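Local coordinates for protein arylsulfatase (Pseudoalteromonas sp. MB47, PDB 7AJ0) that probably removes sulfate groups from fucoidan, a sulfated algal polysaccharide, as a calcium-binding sulfatase that assembles into a hexamer, at residues V56-D61 with I321-N326. Sequence-based numbering, arbitrary orientation.
With CA (calcium ion), chain G.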
ATOM      1  N   VAL A  56     -25.842  35.583  -6.828  1.00 23.45           N
ATOM      2  CA  VAL A  56     -24.974  34.486  -6.419  1.00 22.73           C
ATOM      3  C   VAL A  56     -24.896  33.510  -7.585  1.00 22.64           C
ATOM      4  O   VAL A  56     -25.881  32.842  -7.915  1.00 22.82           O
ATOM      5  CB  VAL A  56     -25.485  33.798  -5.147  1.00 22.72           C
ATOM      6  CG1 VAL A  56     -24.503  32.722  -4.700  1.00 22.38           C
ATOM      7  CG2 VAL A  56     -25.711  34.816  -4.041  1.00 22.90           C
ATOM      8  N   LEU A  57     -23.731  33.441  -8.226  1.00 22.43           N
ATOM      9  CA  LEU A  57     -23.481  32.482  -9.297  1.00 22.37           C
ATOM     10  C   LEU A  57     -22.897  31.222  -8.667  1.00 22.10           C
ATOM     11  O   LEU A  57     -21.747  31.221  -8.213  1.00 21.87           O
ATOM     12  CB  LEU A  57     -22.536  33.062 -10.342  1.00 22.37           C
ATOM     13  CG  LEU A  57     -23.029  34.305 -11.081  1.00 22.69           C
ATOM     14  CD1 LEU A  57     -21.920  34.884 -11.947  1.00 35.03           C
ATOM     15  CD2 LEU A  57     -24.253  33.975 -11.917  1.00 22.98           C
ATOM     16  N   LEU A  58     -23.688  30.159  -8.632  1.00 22.18           N
ATOM     17  CA  LEU A  58     -23.333  28.928  -7.935  1.00 22.02           C
ATOM     18  C   LEU A  58     -23.099  27.843  -8.978  1.00 22.03           C
ATOM     19  O   LEU A  58     -24.050  27.318  -9.564  1.00 22.27           O
ATOM     20  CB  LEU A  58     -24.433  28.538  -6.954  1.00 22.18           C
ATOM     21  CG  LEU A  58     -24.126  27.431  -5.951  1.00 22.07           C
ATOM     22  CD1 LEU A  58     -22.990  27.821  -5.018  1.00 26.64           C
ATOM     23  CD2 LEU A  58     -25.388  27.112  -5.162  1.00 28.00           C
ATOM     24  N   VAL A  59     -21.837  27.515  -9.210  1.00 21.83           N
ATOM     25  CA  VAL A  59     -21.469  26.437 -10.120  1.00 21.86           C
ATOM     26  C   VAL A  59     -21.425  25.133  -9.336  1.00 21.82           C
ATOM     27  O   VAL A  59     -21.036  25.106  -8.163  1.00 21.66           O
ATOM     28  CB  VAL A  59     -20.121  26.727 -10.803  1.00 21.75           C
ATOM     29  CG1 VAL A  59     -19.850  25.700 -11.891  1.00 22.34           C
ATOM     30  CG2 VAL A  59     -20.117  28.132 -11.379  1.00 29.78           C
ATOM     31  N   ASP A  60     -21.821  24.045  -9.987  1.00 22.00           N
ATOM     32  CA  ASP A  60     -21.936  22.747  -9.336  1.00 22.06           C
ATOM     33  C   ASP A  60     -20.646  21.956  -9.516  1.00 23.01           C
ATOM     34  O   ASP A  60     -20.158  21.802 -10.640  1.00 22.01           O
ATOM     35  CB  ASP A  60     -23.126  21.977  -9.914  1.00 22.41           C
ATOM     36  CG  ASP A  60     -23.563  20.820  -9.037  1.00 22.56           C
ATOM     37  OD1 ASP A  60     -22.948  20.604  -7.975  1.00 25.19           O
ATOM     38  OD2 ASP A  60     -24.530  20.125  -9.411  1.00 30.07           O
ATOM     39  N   ASP A  61     -20.094  21.471  -8.402  1.00 21.82           N
ATOM     40  CA  ASP A  61     -18.940  20.570  -8.417  1.00 21.78           C
ATOM     41  C   ASP A  61     -17.740  21.197  -9.121  1.00 21.64           C
ATOM     42  O   ASP A  61     -16.999  20.525  -9.841  1.00 21.74           O
ATOM     43  CB  ASP A  61     -19.301  19.231  -9.065  1.00 22.07           C
ATOM     44  CG  ASP A  61     -20.286  18.425  -8.238  1.00 22.26           C
ATOM     45  OD1 ASP A  61     -20.689  18.908  -7.162  1.00 22.17           O
ATOM     46  OD2 ASP A  61     -20.653  17.309  -8.658  1.00 22.56           O
ATOM     47  N   ILE A 321     -21.471  37.394  -6.441  1.00 22.56           N
ATOM     48  CA  ILE A 321     -20.670  36.366  -5.787  1.00 22.23           C
ATOM     49  C   ILE A 321     -20.635  35.155  -6.707  1.00 25.35           C
ATOM     50  O   ILE A 321     -21.687  34.625  -7.088  1.00 26.26           O
ATOM     51  CB  ILE A 321     -21.228  35.995  -4.404  1.00 22.20           C
ATOM     52  CG1 ILE A 321     -21.012  37.155  -3.429  1.00 22.38           C
ATOM     53  CG2 ILE A 321     -20.568  34.724  -3.890  1.00 26.11           C
ATOM     54  CD1 ILE A 321     -21.676  36.971  -2.078  1.00 32.25           C
ATOM     55  N   PHE A 322     -19.430  34.729  -7.073  1.00 21.88           N
ATOM     56  CA  PHE A 322     -19.210  33.546  -7.898  1.00 21.75           C
ATOM     57  C   PHE A 322     -18.543  32.493  -7.023  1.00 21.51           C
ATOM     58  O   PHE A 322     -17.477  32.746  -6.451  1.00 21.41           O
ATOM     59  CB  PHE A 322     -18.345  33.883  -9.113  1.00 21.82           C
ATOM     60  CG  PHE A 322     -18.084  32.712 -10.016  1.00 21.76           C
ATOM     61  CD1 PHE A 322     -17.047  31.836  -9.749  1.00 21.57           C
ATOM     62  CD2 PHE A 322     -18.872  32.490 -11.133  1.00 21.93           C
ATOM     63  CE1 PHE A 322     -16.805  30.758 -10.576  1.00 24.30           C
ATOM     64  CE2 PHE A 322     -18.634  31.413 -11.963  1.00 21.92           C
ATOM     65  CZ  PHE A 322     -17.599  30.546 -11.684  1.00 21.74           C
ATOM     66  N   THR A 323     -19.164  31.325  -6.914  1.00 21.45           N
ATOM     67  CA  THR A 323     -18.661  30.304  -6.005  1.00 21.28           C
ATOM     68  C   THR A 323     -19.146  28.935  -6.466  1.00 21.29           C
ATOM     69  O   THR A 323     -19.865  28.806  -7.459  1.00 21.42           O
ATOM     70  CB  THR A 323     -19.097  30.596  -4.563  1.00 21.30           C
ATOM     71  OG1 THR A 323     -18.464  29.676  -3.666  1.00 21.16           O
ATOM     72  CG2 THR A 323     -20.604  30.468  -4.414  1.00 21.48           C
ATOM     73  N   SER A 324     -18.732  27.910  -5.731  1.00 21.18           N
ATOM     74  CA  SER A 324     -19.114  26.530  -5.975  1.00 21.23           C
ATOM     75  C   SER A 324     -19.785  25.970  -4.729  1.00 21.29           C
ATOM     76  O   SER A 324     -19.734  26.562  -3.647  1.00 22.04           O
ATOM     77  CB  SER A 324     -17.891  25.684  -6.352  1.00 21.14           C
ATOM     78  OG  SER A 324     -18.232  24.315  -6.454  1.00 21.23           O
ATOM     79  N   ASP A 325     -20.426  24.812  -4.883  1.00 21.42           N
ATOM     80  CA  ASP A 325     -21.068  24.160  -3.750  1.00 21.55           C
ATOM     81  C   ASP A 325     -20.218  23.056  -3.133  1.00 21.49           C
ATOM     82  O   ASP A 325     -20.454  22.692  -1.978  1.00 21.58           O
ATOM     83  CB  ASP A 325     -22.431  23.589  -4.161  1.00 21.83           C
ATOM     84  CG  ASP A 325     -22.321  22.321  -4.978  1.00 21.93           C
ATOM     85  OD1 ASP A 325     -21.339  22.165  -5.738  1.00 21.79           O
ATOM     86  OD2 ASP A 325     -23.234  21.479  -4.857  1.00 22.21           O
ATOM     87  N   ASN A 326     -19.235  22.531  -3.854  1.00 21.40           N
ATOM     88  CA  ASN A 326     -18.294  21.568  -3.291  1.00 21.38           C
ATOM     89  C   ASN A 326     -17.175  21.357  -4.304  1.00 21.29           C
ATOM     90  O   ASN A 326     -17.181  21.933  -5.396  1.00 21.26           O
ATOM     91  CB  ASN A 326     -18.984  20.253  -2.924  1.00 21.62           C
ATOM     92  CG  ASN A 326     -19.836  19.708  -4.048  1.00 22.34           C
ATOM     93  OD1 ASN A 326     -21.066  19.746  -3.985  1.00 22.01           O
ATOM     94  ND2 ASN A 326     -19.186  19.204  -5.091  1.00 34.83           N
TER
HETATM   95 CA    CA G 600     -22.396  19.854  -6.009  1.00 22.07          CA
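Strands 56-59 and 321-324 run parallel, their axes 4.6 Å apart at closest approach and inclined by 20°, joined by a ladder of backbone hydrogen bonds: Leu-57 N to Ile-321 O, Thr-323 N to Leu-57 O and Val-59 N to Thr-323 O, with a weak one from Asp-325 N to Val-59 O. They are neighbours in the central sheet of the alkaline phosphatase-like sulfatase fold, and the loops at their C-terminal ends meet at the calcium ion. On the face bearing Leu-57, Val-59 and Phe-322, the phenyl group, with CG anti to the backbone N (chi1 -180°), lies alongside Leu-57 and Val-59, turning its CD2, CE2 and CZ atoms to them. Val-59 CG2 lies obliquely 3.5 Å from Phe-322 CZ, while Leu-57 CD1 meets the ring edge in plane, 4.0 Å from Phe-322 CD2. Helix 290-311 packs on this face through Thr-302, Leu-305 and Val-298. An alanine in place of Phe-322 would probably open a gap beside Val-59 CG2 and Leu-57 CD1, leaving both methyls without their aromatic neighbour. On the other face Leu-58 and Thr-323 lie side by side, Leu-58 CD1 3.6 Å from Thr-323 CG2; Thr-323 OG1 hydrogen-bonds to Pro-356 O. Beyond the strands, Asp-60 and Asp-61 each give OD1 to the calcium, their OD2 atoms forming salt bridges to Lys-157 and Lys-345 respectively; Asp-325 chelates it with both carboxylate oxygens, Asn-326 adds OD1, and Cys-102 SG completes the site. Asp-325 OD1 also accepts a nearly straight hydrogen bond (177°) from Asp-61 N, tying the two loops together beside the ion. Asp-61 OD1, already on the calcium, also accepts a 2.6 Å hydrogen bond from Asn-326 ND2, which comes from above the carboxylate plane.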